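Local coordinates for protein HpuA (Kingella denitrificans ATCC 33394, PDB 5EC6) that serves as an outer-membrane lipoprotein receptor that binds haemoglobin, probably as an early step in obtaining haem iron, at residues N87-P92 / K115-C120; S104-P109 / N186-T191; F138-S143 / L182-D187; T126-L131 / S192-R197; P17-V22 / K79-G84. One frame throughout, in Å; residues are numbered along the deposited sequence.

Contacts 1, 2 and 3 form a tight group. The centres of 1 and 2 are about 8 Å apart, those of 2 and 3 about 6 Å, and those of 1 and 3 about 10 Å. Hydrogen-bonded antiparallel strands join them: 115-118 pairs with 104-109 and 136-142, while 188-191 pairs with 104-109 and 174-185. Contact 5, earliest in the chain, lies at the end strand of a separate four-stranded antiparallel sheet, about 13 Å from contact 1, centre to centre. Contact 4, its centre about 26 Å from that of contact 5, ties loop 126-131 to segment 192-197. Contacts 1 and 2 interlock along the chain, and contact 3 is nested inside the loop closed by contact 4, so residues distant in sequence build this beta-rich receptor.

Contact 1: residues N87-P92 / K115-C120; sequences NTLIMP and KMIACC
Thr88 pairs with Ala118 in a single beta bridge, Asn87 lying beside Ile117, where an irregular loop lies beside the end of strand 115-118; residues 87-91 and 116-120 run about 30° apart. Asn87 O accepts from Ala118 N at 2.8 Å and also lies close to Ile117 CA. The Asn87 carboxamide lies alongside Met116, both pointing the same way, with ND2 3.5 Å from SD; ND2 to Asp82 O and OD1 to Gly84 N are the hydrogen bonds that fix its plane. At Thr88, CA faces Ala118 O at 3.1 Å in a CA-H...O contact, and CG2 touches Cys119 O. Leu89 N closes the bridge by donating to Ala118 O at 3.2 Å, almost straight on to the carbonyl (C=O...N 173°). Its side chain crosses Ile117 at about a right angle, touching methyl to methyl, CD2 to CD1. Ile90 turns off toward Pro106. The chi2 bend of Met91 (-91°) sets SD beside Cys120, 3.9 Å from CB, while Cys120 SG rests 3.8 Å from Leu89 CB.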
# COMPACT_ATOMS: atom_id res chain seq x y z
N ASN A 87 13.13 -7.12 4.15
CA ASN A 87 12.47 -6.91 2.87
C ASN A 87 11.57 -5.67 2.88
O ASN A 87 10.47 -5.69 2.35
CB ASN A 87 11.70 -8.16 2.41
CG ASN A 87 10.67 -8.65 3.39
OD1 ASN A 87 10.51 -8.13 4.50
ND2 ASN A 87 9.89 -9.63 2.94
N THR A 88 12.07 -4.62 3.51
CA THR A 88 11.37 -3.33 3.55
C THR A 88 12.23 -2.20 3.09
O THR A 88 13.43 -2.33 2.93
CB THR A 88 10.87 -3.01 4.97
OG1 THR A 88 11.97 -2.87 5.86
CG2 THR A 88 9.99 -4.05 5.47
N LEU A 89 11.59 -1.06 2.84
CA LEU A 89 12.28 0.16 2.50
C LEU A 89 13.22 0.55 3.64
O LEU A 89 12.97 0.28 4.81
CB LEU A 89 11.26 1.29 2.29
CG LEU A 89 10.28 1.07 1.15
CD1 LEU A 89 9.31 2.26 1.11
CD2 LEU A 89 10.96 0.90 -0.18
N ILE A 90 14.29 1.22 3.28
CA ILE A 90 15.12 1.94 4.24
C ILE A 90 14.30 2.99 4.97
O ILE A 90 13.66 3.85 4.35
CB ILE A 90 16.31 2.63 3.55
CG1 ILE A 90 17.16 1.63 2.74
CG2 ILE A 90 17.19 3.34 4.61
CD1 ILE A 90 18.10 2.29 1.74
N MET A 91 14.38 2.97 6.29
CA MET A 91 13.78 4.02 7.13
C MET A 91 14.51 5.37 7.00
O MET A 91 15.74 5.39 6.90
CB MET A 91 13.88 3.59 8.57
CG MET A 91 13.43 2.16 8.82
SD MET A 91 11.69 2.19 9.22
CE MET A 91 11.88 2.82 10.88
N PRO A 92 13.78 6.50 7.04
CA PRO A 92 14.52 7.76 7.15
C PRO A 92 15.32 7.85 8.45
O PRO A 92 14.93 7.26 9.45
CB PRO A 92 13.40 8.81 7.15
CG PRO A 92 12.22 8.10 7.65
CD PRO A 92 12.33 6.71 7.10
N LYS A 115 13.68 -11.56 -5.83
CA LYS A 115 13.89 -10.56 -4.78
C LYS A 115 12.51 -10.02 -4.35
O LYS A 115 11.56 -10.09 -5.11
CB LYS A 115 14.75 -9.38 -5.22
CG LYS A 115 16.08 -9.76 -5.87
CD LYS A 115 16.85 -8.52 -6.28
CE LYS A 115 18.14 -8.85 -7.04
NZ LYS A 115 18.97 -9.81 -6.28
N MET A 116 12.48 -9.43 -3.16
CA MET A 116 11.23 -8.84 -2.63
C MET A 116 11.47 -7.58 -1.86
O MET A 116 12.44 -7.40 -1.15
CB MET A 116 10.54 -9.88 -1.76
CG MET A 116 9.23 -9.42 -1.13
SD MET A 116 8.59 -10.75 -0.12
CE MET A 116 7.17 -9.97 0.65
N ILE A 117 10.52 -6.65 -1.97
CA ILE A 117 10.48 -5.54 -1.04
C ILE A 117 9.01 -5.14 -0.77
O ILE A 117 8.12 -5.38 -1.61
CB ILE A 117 11.23 -4.35 -1.63
CG1 ILE A 117 11.59 -3.33 -0.51
CG2 ILE A 117 10.47 -3.74 -2.77
CD1 ILE A 117 12.72 -2.41 -0.79
N ALA A 118 8.79 -4.57 0.42
CA ALA A 118 7.49 -4.06 0.84
C ALA A 118 7.69 -2.80 1.66
O ALA A 118 8.81 -2.41 2.02
CB ALA A 118 6.74 -5.11 1.62
N CYS A 119 6.61 -2.08 1.92
CA CYS A 119 6.73 -0.83 2.73
C CYS A 119 7.33 -1.07 4.12
O CYS A 119 7.02 -2.07 4.79
CB CYS A 119 5.38 -0.21 3.01
SG CYS A 119 5.42 1.62 3.34
N CYS A 120 8.16 -0.13 4.58
CA CYS A 120 8.61 -0.14 5.98
C CYS A 120 7.52 0.44 6.87
O CYS A 120 7.50 1.64 7.16
CB CYS A 120 9.91 0.64 6.17
SG CYS A 120 9.87 2.39 5.67

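Contact 2: residues S104-P109 / N186-T191; sequences SHPMQP and NDRAVT
Ser104 OG receives the NE-H of Arg188 at 2.6 Å in a nearly straight bond (159°), lying close to the guanidinium plane at its edge; NH2 adds only a weak second bond to the same oxygen. The arginine bends at chi3 (83°), which swings NE back over strand 104-106. One face of the guanidinium lies on the peptide between His105 and Pro106, with His105 C over its centre and Pro106 N offset toward the rim, so the flat cation lies against backbone as well as bonding a hydroxyl. On the other face of the strand, His105 crosses Thr191 at about a right angle. NE2 and Thr191 OG1 are hydrogen-bonded at 2.9 Å in the plane of the imidazole, and the edge of the same ring also passes Ala189 O, 3.5 Å from CD2. The far nitrogen, ND1, is bonded to Ile90 N, so the ring is held at both nitrogens and its rotation is fixed.

Behind these side chains stands the hydrogen-bonded antiparallel pair His105 and Ala189, flanked by the non-hydrogen-bonded pair Ser104 and Val190. His105 N donates to Ala189 O at 2.8 Å and Ala189 N to His105 O at 3.0 Å. Farther along, Met107 CG packs against Ala189 CB at 4.2 Å, and Met107 N donates to a water beside Asp187. Asn186 and Asp187, both at positive phi, form the two-residue turn of a beta hairpin whose second strand, 188-191, lies between 174-185 and 104-109, antiparallel to both.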
# COMPACT_ATOMS: atom_id res chain seq x y z
N SER A 104 16.11 5.20 -3.29
CA SER A 104 16.55 3.90 -3.80
C SER A 104 16.81 2.99 -2.62
O SER A 104 17.31 3.46 -1.57
CB SER A 104 17.84 4.07 -4.62
OG SER A 104 18.23 2.85 -5.21
N HIS A 105 16.45 1.72 -2.77
CA HIS A 105 16.48 0.73 -1.69
C HIS A 105 16.86 -0.63 -2.24
O HIS A 105 16.45 -1.03 -3.32
CB HIS A 105 15.14 0.60 -0.96
CG HIS A 105 14.44 1.89 -0.74
ND1 HIS A 105 14.30 2.45 0.50
CD2 HIS A 105 13.78 2.71 -1.60
CE1 HIS A 105 13.64 3.58 0.41
NE2 HIS A 105 13.33 3.77 -0.86
N PRO A 106 17.71 -1.37 -1.50
CA PRO A 106 17.97 -2.74 -1.92
C PRO A 106 16.77 -3.67 -1.67
O PRO A 106 16.08 -3.52 -0.67
CB PRO A 106 19.15 -3.14 -0.99
CG PRO A 106 18.92 -2.37 0.26
CD PRO A 106 18.34 -1.04 -0.21
N MET A 107 16.52 -4.62 -2.56
CA MET A 107 15.51 -5.63 -2.36
C MET A 107 16.15 -6.85 -1.71
O MET A 107 17.34 -7.13 -1.94
CB MET A 107 14.91 -6.02 -3.70
CG MET A 107 14.31 -4.82 -4.44
SD MET A 107 13.55 -5.24 -6.04
CE MET A 107 12.10 -6.14 -5.57
N GLN A 108 15.39 -7.57 -0.92
CA GLN A 108 15.94 -8.75 -0.26
C GLN A 108 15.99 -9.91 -1.21
O GLN A 108 15.00 -10.27 -1.84
CB GLN A 108 15.14 -9.12 0.97
CG GLN A 108 15.79 -10.29 1.76
CD GLN A 108 15.14 -10.62 3.07
OE1 GLN A 108 14.01 -10.25 3.36
NE2 GLN A 108 15.87 -11.38 3.91
N PRO A 109 17.18 -10.58 -1.33
CA PRO A 109 17.17 -11.81 -2.12
C PRO A 109 16.40 -12.95 -1.52
O PRO A 109 16.34 -13.08 -0.31
CB PRO A 109 18.67 -12.18 -2.20
CG PRO A 109 19.22 -11.63 -0.97
CD PRO A 109 18.47 -10.35 -0.67
N ASN A 186 16.67 -1.60 -12.30
CA ASN A 186 18.03 -2.14 -12.13
C ASN A 186 18.27 -2.75 -10.78
O ASN A 186 19.14 -2.29 -10.01
CB ASN A 186 19.06 -1.02 -12.29
CG ASN A 186 19.34 -0.70 -13.73
OD1 ASN A 186 19.33 0.47 -14.13
ND2 ASN A 186 19.59 -1.74 -14.52
N ASP A 187 17.49 -3.77 -10.48
CA ASP A 187 17.64 -4.55 -9.25
C ASP A 187 17.34 -3.82 -7.92
O ASP A 187 17.36 -4.44 -6.84
CB ASP A 187 19.03 -5.26 -9.21
CG ASP A 187 19.00 -6.64 -9.83
OD1 ASP A 187 18.00 -6.98 -10.50
OD2 ASP A 187 19.99 -7.40 -9.65
N ARG A 188 16.98 -2.53 -8.00
CA ARG A 188 16.65 -1.77 -6.81
C ARG A 188 15.21 -1.30 -6.86
O ARG A 188 14.63 -1.06 -7.91
CB ARG A 188 17.56 -0.58 -6.64
CG ARG A 188 18.89 -1.12 -6.06
CD ARG A 188 19.91 -0.06 -6.02
NE ARG A 188 19.79 0.78 -4.85
CZ ARG A 188 20.16 0.48 -3.61
NH1 ARG A 188 20.67 -0.72 -3.25
NH2 ARG A 188 20.00 1.43 -2.70
N ALA A 189 14.67 -1.17 -5.69
CA ALA A 189 13.43 -0.45 -5.51
C ALA A 189 13.66 1.05 -5.49
O ALA A 189 14.57 1.54 -4.81
CB ALA A 189 12.78 -0.89 -4.21
N VAL A 190 12.83 1.79 -6.21
CA VAL A 190 12.95 3.22 -6.26
C VAL A 190 11.60 3.82 -5.87
O VAL A 190 10.54 3.29 -6.21
CB VAL A 190 13.43 3.73 -7.63
CG1 VAL A 190 14.88 3.29 -7.84
CG2 VAL A 190 12.60 3.24 -8.80
N THR A 191 11.67 4.89 -5.11
CA THR A 191 10.47 5.50 -4.50
C THR A 191 10.30 6.95 -4.84
O THR A 191 11.27 7.71 -5.12
CB THR A 191 10.44 5.26 -2.99
OG1 THR A 191 11.71 5.63 -2.38
CG2 THR A 191 10.12 3.81 -2.69
O HOH W 1 18.53 -4.93 -4.76

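Contact 3: residues F138-S143 / L182-D187; sequences FGAWMS and LRVKND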
# COMPACT_ATOMS: atom_id res chain seq x y z
N PHE A 138 2.19 -2.65 0.27
CA PHE A 138 2.52 -2.57 -1.16
C PHE A 138 4.00 -2.82 -1.33
O PHE A 138 4.78 -2.67 -0.38
CB PHE A 138 2.04 -1.24 -1.80
CG PHE A 138 2.83 -0.02 -1.42
CD1 PHE A 138 2.64 0.61 -0.18
CD2 PHE A 138 3.74 0.53 -2.29
CE1 PHE A 138 3.33 1.75 0.16
CE2 PHE A 138 4.49 1.64 -1.93
CZ PHE A 138 4.28 2.25 -0.72
N GLY A 139 4.36 -3.22 -2.54
CA GLY A 139 5.72 -3.61 -2.80
C GLY A 139 5.87 -4.24 -4.15
O GLY A 139 5.12 -3.94 -5.10
N ALA A 140 6.91 -5.07 -4.27
CA ALA A 140 7.23 -5.73 -5.55
C ALA A 140 7.94 -7.01 -5.29
O ALA A 140 8.73 -7.11 -4.32
CB ALA A 140 8.11 -4.85 -6.41
N TRP A 141 7.71 -7.97 -6.19
CA TRP A 141 8.49 -9.19 -6.26
C TRP A 141 9.17 -9.23 -7.63
O TRP A 141 8.58 -8.87 -8.65
CB TRP A 141 7.58 -10.38 -6.06
CG TRP A 141 8.19 -11.76 -6.27
CD1 TRP A 141 8.74 -12.56 -5.32
CD2 TRP A 141 8.20 -12.52 -7.50
NE1 TRP A 141 9.13 -13.78 -5.88
CE2 TRP A 141 8.79 -13.77 -7.22
CE3 TRP A 141 7.80 -12.24 -8.80
CZ2 TRP A 141 8.96 -14.75 -8.19
CZ3 TRP A 141 7.93 -13.25 -9.78
CH2 TRP A 141 8.51 -14.47 -9.45
N MET A 142 10.42 -9.67 -7.62
CA MET A 142 11.18 -9.87 -8.86
C MET A 142 11.48 -11.35 -9.01
O MET A 142 11.95 -11.95 -8.05
CB MET A 142 12.45 -9.05 -8.85
CG MET A 142 13.31 -9.30 -10.08
SD MET A 142 14.93 -8.50 -9.92
CE MET A 142 14.30 -6.97 -10.52
N SER A 143 11.25 -11.90 -10.20
CA SER A 143 11.60 -13.30 -10.48
C SER A 143 13.12 -13.48 -10.68
O SER A 143 13.86 -12.49 -10.88
CB SER A 143 10.86 -13.86 -11.70
OG SER A 143 11.45 -13.41 -12.89
N LEU A 182 6.18 3.23 -5.88
CA LEU A 182 7.32 2.31 -5.94
C LEU A 182 7.44 1.77 -7.36
O LEU A 182 6.47 1.28 -7.96
CB LEU A 182 7.12 1.17 -4.95
CG LEU A 182 8.06 -0.04 -5.15
CD1 LEU A 182 9.36 0.40 -4.54
CD2 LEU A 182 7.53 -1.31 -4.48
N ARG A 183 8.67 1.81 -7.89
CA ARG A 183 9.01 1.12 -9.10
C ARG A 183 10.27 0.24 -8.82
O ARG A 183 10.88 0.33 -7.74
CB ARG A 183 9.32 2.12 -10.24
CG ARG A 183 8.10 3.01 -10.73
CD ARG A 183 8.57 3.97 -11.79
NE ARG A 183 7.55 4.46 -12.73
CZ ARG A 183 7.51 5.68 -13.26
NH1 ARG A 183 8.39 6.67 -12.90
NH2 ARG A 183 6.49 5.98 -14.05
N VAL A 184 10.60 -0.63 -9.77
CA VAL A 184 11.86 -1.39 -9.71
C VAL A 184 12.70 -0.98 -10.91
O VAL A 184 12.24 -1.06 -12.05
CB VAL A 184 11.61 -2.90 -9.69
CG1 VAL A 184 12.99 -3.60 -9.69
CG2 VAL A 184 10.82 -3.32 -8.49
N LYS A 185 13.89 -0.48 -10.63
CA LYS A 185 14.84 -0.12 -11.68
C LYS A 185 16.16 -0.79 -11.37
O LYS A 185 16.71 -0.58 -10.29
CB LYS A 185 15.08 1.38 -11.71
CG LYS A 185 16.33 1.76 -12.53
CD LYS A 185 16.38 3.25 -12.82
CE LYS A 185 16.74 4.04 -11.58
NZ LYS A 185 16.63 5.48 -11.92
N ASN A 186 16.67 -1.60 -12.30
CA ASN A 186 18.03 -2.14 -12.13
C ASN A 186 18.27 -2.75 -10.78
O ASN A 186 19.14 -2.29 -10.01
CB ASN A 186 19.06 -1.02 -12.29
CG ASN A 186 19.34 -0.70 -13.73
OD1 ASN A 186 19.33 0.47 -14.13
ND2 ASN A 186 19.59 -1.74 -14.52
N ASP A 187 17.49 -3.77 -10.48
CA ASP A 187 17.64 -4.55 -9.25
C ASP A 187 17.34 -3.82 -7.92
O ASP A 187 17.36 -4.44 -6.84
CB ASP A 187 19.03 -5.26 -9.21
CG ASP A 187 19.00 -6.64 -9.83
OD1 ASP A 187 18.00 -6.98 -10.50
OD2 ASP A 187 19.99 -7.40 -9.65
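Asp187 OD1 is touched by two atoms of Met142, SD at 3.5 Å and the CE methyl at 3.7 Å, the two side chains crossing at about a right angle; a long, weak ion pair links the same oxygen to Lys146. The rest of the contact is apolar. Met142 CG stands anti to its backbone N (chi1 176°), and the chain stays extended until chi3, at -84°, swings CE aside to meet Val184 CG1. The other Val184 methyl, CG2, lies 3.7 Å from Ala140 CB, so the valine spreads its two branches over two residues that point to the same face of strand 138-142. Leu182 makes the tightest approach: CD2 sits 3.4 Å from Gly139 CA and equally close to Gly139 C, pressing directly on the backbone, and it also touches Ala140 CB. At the far end Phe138 offers the edge of its ring, CE2 lying 4.0 Å from Leu182 CB.

The two strand segments run nearly the same way, 22° apart, with axes 7.4 Å from each other; that spacing means non-adjacent strands packing face to face through side chains, consistent with the interior of a beta barrel or sandwich. Strand 136-142 is hydrogen-bonded on its two sides to 115-118 and 148-154, while 174-185 pairs with 188-191, whose Ala189 and Thr191 touch Leu182. Val148 from strand 148-154 packs on both Met142 and Val184.

Contact 4: residues T126-L131 / S192-R197; sequences TGMNAL and SSYETR
Met128 and Thr196 bring the two backbones closest, CA to CA 6.5 Å, where Met128 at positive phi leads loop 126-131 into the short 3-10 turn 129-131, closed by Leu131 N bonding to Met128 O. Into the start of this turn reaches Tyr194. Its ring extends from segment 192-197 until OH accepts the backbone N-H of Ala130 at 2.9 Å, almost straight at 169°. Asn129 N is also close to that oxygen, at 3.1 Å, but its angle is too poor for a bond. The hydroxyl is hydrogen-bonded as well to Glu178 OE2, so it links the turn to a carboxylate of strand 174-185.

The side chains of Met128 and Tyr194 run antiparallel alongside one another. Chi2 of Met128 (-144°) puts SD 4.4 Å from the ring centroid, 32° off the normal, in an oblique Met-aromatic contact. Met128 CB lies 3.9 Å from Tyr194 CE2, and Ala130 CB touches the same carbon at 3.8 Å, so two residues of the loop meet at one ring position. Thr196 OG1 approaches Met128 CG at 3.6 Å.

Ile180 of strand 174-185 packs against both Ala130 and Tyr194. Arg99 of strand 99-100, which pairs with 195-196, touches Met128 and Thr196, and Asn129 O takes a hydrogen bond from Thr303 OG1 of strand 298-308. The loop is therefore held between the short two-stranded ladder and the longer strands 174-185 and 298-308.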
# COMPACT_ATOMS: atom_id res chain seq x y z
N THR A 126 9.63 7.52 12.83
CA THR A 126 9.91 7.90 11.44
C THR A 126 9.10 9.13 11.08
O THR A 126 9.43 9.82 10.12
CB THR A 126 9.64 6.76 10.42
OG1 THR A 126 8.24 6.45 10.35
CG2 THR A 126 10.40 5.52 10.79
N GLY A 127 8.04 9.42 11.85
CA GLY A 127 6.92 10.21 11.35
C GLY A 127 6.45 9.64 10.02
O GLY A 127 6.29 8.42 9.88
N MET A 128 6.28 10.51 9.03
CA MET A 128 6.09 10.10 7.65
C MET A 128 4.87 9.22 7.54
O MET A 128 4.92 7.99 7.55
CB MET A 128 7.29 9.39 7.09
CG MET A 128 8.50 10.34 7.01
SD MET A 128 9.55 10.08 5.59
CE MET A 128 9.52 8.33 5.50
N ASN A 129 3.77 9.93 7.47
CA ASN A 129 2.50 9.36 7.63
C ASN A 129 2.13 8.39 6.51
O ASN A 129 1.36 7.50 6.80
CB ASN A 129 1.48 10.45 7.73
CG ASN A 129 1.55 11.21 9.04
OD1 ASN A 129 2.13 10.76 10.04
ND2 ASN A 129 0.94 12.39 9.04
N ALA A 130 2.65 8.54 5.29
CA ALA A 130 2.26 7.62 4.19
C ALA A 130 2.65 6.18 4.47
O ALA A 130 2.07 5.27 3.94
CB ALA A 130 2.86 8.05 2.87
N LEU A 131 3.69 6.01 5.31
CA LEU A 131 4.27 4.70 5.53
C LEU A 131 3.56 3.93 6.62
O LEU A 131 3.78 2.75 6.76
CB LEU A 131 5.73 4.86 6.00
CG LEU A 131 6.77 5.56 5.13
CD1 LEU A 131 7.99 5.79 6.00
CD2 LEU A 131 7.10 4.70 3.91
N SER A 192 9.04 7.39 -4.82
CA SER A 192 8.69 8.77 -5.07
C SER A 192 9.19 9.69 -3.95
O SER A 192 9.42 9.27 -2.83
CB SER A 192 7.16 8.89 -5.21
OG SER A 192 6.52 8.41 -4.06
N SER A 193 9.37 10.97 -4.30
CA SER A 193 10.03 11.91 -3.36
C SER A 193 9.21 12.14 -2.15
O SER A 193 7.98 12.41 -2.22
CB SER A 193 10.34 13.24 -4.03
OG SER A 193 11.21 13.04 -5.12
N TYR A 194 9.84 12.10 -0.99
CA TYR A 194 9.12 12.27 0.25
C TYR A 194 10.06 12.82 1.29
O TYR A 194 11.02 12.13 1.67
CB TYR A 194 8.55 10.95 0.73
CG TYR A 194 7.46 10.98 1.75
CD1 TYR A 194 6.61 12.09 1.92
CD2 TYR A 194 7.19 9.84 2.50
CE1 TYR A 194 5.58 12.06 2.82
CE2 TYR A 194 6.16 9.80 3.42
CZ TYR A 194 5.34 10.91 3.58
OH TYR A 194 4.33 10.79 4.50
N GLU A 195 9.73 14.01 1.79
CA GLU A 195 10.48 14.65 2.88
C GLU A 195 9.50 15.39 3.74
O GLU A 195 8.66 16.17 3.23
CB GLU A 195 11.51 15.64 2.34
CG GLU A 195 12.21 16.44 3.45
CD GLU A 195 13.31 17.35 2.94
OE1 GLU A 195 13.66 17.34 1.74
OE2 GLU A 195 13.87 18.06 3.82
N THR A 196 9.54 15.13 5.03
CA THR A 196 8.67 15.87 5.95
C THR A 196 9.55 16.60 6.96
O THR A 196 10.77 16.40 6.97
CB THR A 196 7.69 14.93 6.65
OG1 THR A 196 8.42 13.93 7.36
CG2 THR A 196 6.80 14.24 5.61
N ARG A 197 8.93 17.43 7.79
CA ARG A 197 9.62 18.05 8.93
C ARG A 197 8.78 18.04 10.20
O ARG A 197 7.67 18.57 10.20
CB ARG A 197 10.05 19.48 8.57
CG ARG A 197 11.57 19.66 8.56
CD ARG A 197 12.06 20.79 7.67
NE ARG A 197 13.43 20.55 7.21
CZ ARG A 197 14.52 20.52 7.99
NH1 ARG A 197 14.43 20.72 9.31
NH2 ARG A 197 15.71 20.28 7.46

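Contact 5: residues P17-V22 / K79-G84; sequences PVLRAV and KYYDFG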
# COMPACT_ATOMS: atom_id res chain seq x y z
N PRO A 17 20.54 -11.08 4.35
CA PRO A 17 20.30 -12.50 4.29
C PRO A 17 19.28 -12.92 3.23
O PRO A 17 18.45 -12.11 2.82
CB PRO A 17 19.77 -12.83 5.68
CG PRO A 17 19.34 -11.55 6.27
CD PRO A 17 20.15 -10.48 5.63
N VAL A 18 19.36 -14.19 2.82
CA VAL A 18 18.48 -14.72 1.82
C VAL A 18 17.20 -15.11 2.53
O VAL A 18 17.24 -15.79 3.56
CB VAL A 18 19.11 -15.93 1.08
CG1 VAL A 18 18.10 -16.63 0.17
CG2 VAL A 18 20.30 -15.44 0.27
N LEU A 19 16.05 -14.68 2.00
CA LEU A 19 14.80 -14.99 2.64
C LEU A 19 14.23 -16.33 2.16
O LEU A 19 14.01 -16.53 0.96
CB LEU A 19 13.79 -13.86 2.36
CG LEU A 19 12.44 -13.97 3.07
CD1 LEU A 19 12.56 -13.86 4.58
CD2 LEU A 19 11.47 -12.93 2.52
N ARG A 20 14.00 -17.24 3.09
CA ARG A 20 13.37 -18.50 2.78
C ARG A 20 11.85 -18.46 2.82
O ARG A 20 11.24 -17.87 3.73
CB ARG A 20 13.89 -19.60 3.72
CG ARG A 20 15.39 -19.88 3.53
CD ARG A 20 15.91 -21.00 4.45
NE ARG A 20 15.43 -20.84 5.83
CZ ARG A 20 15.90 -19.96 6.73
NH1 ARG A 20 16.91 -19.14 6.46
NH2 ARG A 20 15.34 -19.91 7.93
N ALA A 21 11.26 -19.19 1.90
CA ALA A 21 9.81 -19.30 1.82
C ALA A 21 9.22 -19.93 3.06
O ALA A 21 9.83 -20.82 3.69
CB ALA A 21 9.40 -20.07 0.62
N VAL A 22 8.01 -19.50 3.38
CA VAL A 22 7.25 -20.13 4.47
C VAL A 22 6.59 -21.42 4.02
O VAL A 22 5.89 -21.46 3.01
CB VAL A 22 6.20 -19.13 5.02
CG1 VAL A 22 5.38 -19.75 6.15
CG2 VAL A 22 6.89 -17.87 5.51
N LYS A 79 5.20 -19.38 -4.07
CA LYS A 79 5.95 -19.46 -2.78
C LYS A 79 5.42 -18.33 -1.88
O LYS A 79 5.12 -17.25 -2.37
CB LYS A 79 7.44 -19.32 -2.95
CG LYS A 79 8.11 -20.40 -3.81
CD LYS A 79 8.01 -21.75 -3.15
CE LYS A 79 8.87 -22.82 -3.85
NZ LYS A 79 8.33 -23.24 -5.16
N TYR A 80 5.35 -18.59 -0.59
CA TYR A 80 4.91 -17.61 0.41
C TYR A 80 6.06 -17.02 1.20
O TYR A 80 7.02 -17.72 1.57
CB TYR A 80 3.96 -18.27 1.39
CG TYR A 80 2.61 -18.67 0.88
CD1 TYR A 80 2.40 -19.91 0.28
CD2 TYR A 80 1.52 -17.85 1.02
CE1 TYR A 80 1.17 -20.28 -0.17
CE2 TYR A 80 0.28 -18.22 0.60
CZ TYR A 80 0.09 -19.46 0.02
OH TYR A 80 -1.14 -19.85 -0.42
N TYR A 81 5.97 -15.73 1.47
CA TYR A 81 7.01 -14.98 2.18
C TYR A 81 6.44 -14.10 3.27
O TYR A 81 5.36 -13.53 3.13
CB TYR A 81 7.86 -14.11 1.24
CG TYR A 81 8.59 -14.97 0.22
CD1 TYR A 81 9.80 -15.62 0.56
CD2 TYR A 81 8.03 -15.23 -1.02
CE1 TYR A 81 10.42 -16.47 -0.34
CE2 TYR A 81 8.67 -16.08 -1.95
CZ TYR A 81 9.84 -16.71 -1.59
OH TYR A 81 10.44 -17.51 -2.53
N ASP A 82 7.15 -14.00 4.39
CA ASP A 82 6.68 -13.06 5.40
C ASP A 82 7.19 -11.66 5.15
O ASP A 82 8.13 -11.42 4.39
CB ASP A 82 6.91 -13.58 6.84
CG ASP A 82 8.28 -14.17 7.04
OD1 ASP A 82 9.21 -13.75 6.36
OD2 ASP A 82 8.40 -15.06 7.91
N PHE A 83 6.51 -10.71 5.77
CA PHE A 83 6.96 -9.35 5.83
C PHE A 83 7.86 -9.24 7.06
O PHE A 83 7.41 -9.47 8.18
CB PHE A 83 5.79 -8.40 5.94
CG PHE A 83 4.88 -8.43 4.73
CD1 PHE A 83 5.30 -7.85 3.54
CD2 PHE A 83 3.62 -9.06 4.76
CE1 PHE A 83 4.47 -7.87 2.39
CE2 PHE A 83 2.81 -9.08 3.63
CZ PHE A 83 3.23 -8.49 2.46
N GLY A 84 9.12 -8.93 6.86
CA GLY A 84 10.00 -8.87 8.03
C GLY A 84 10.95 -7.72 7.97
O GLY A 84 10.71 -6.71 7.32
O HOH W 2 9.54 -15.74 4.43
O HOH W 3 6.05 -21.32 0.31
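Tyr81 lies across Leu19 and Ala21, meeting them from its CB to its hydroxyl. CB is 4.0 Å from Leu19 CD2, and CD1 meets the same methyl at 3.7 Å, the two side chains crossing at a slant. Its chi1 of -61° sets CG anti to the carbonyl carbon, on the side where segment 17-22 passes. Farther out, CE1 lies 3.6 Å from Ala21 CA, and CZ touches Ala21 CB at 4.0 Å. The tip, OH, is hydrogen-bonded to Asp111 OD1; the second oxygen of that carboxylate bonds Ala21 N, so Asp111 holds both sides of the contact.

Next to the ring, the backbones join directly in one place. Val22 N donates to Tyr80 O at 2.7 Å, and Ala21 CA makes a CA-H...O contact with the same oxygen. One water bridges the same pair, donating to Val22 O at 2.7 Å and accepting from Tyr80 N at 3.0 Å; a second likewise joins Arg20 O to Asp82 N.

Strand 80-81 is one of the two outermost strands of the antiparallel sheet that also contains 65-74, 48-57 and 29-31. Segment 17-22 is not a regular strand, and residues 19-22 run at 104° to residues 79-82; the contact is an edge strand met by an extended N-terminal segment through one direct bond and two bridging waters.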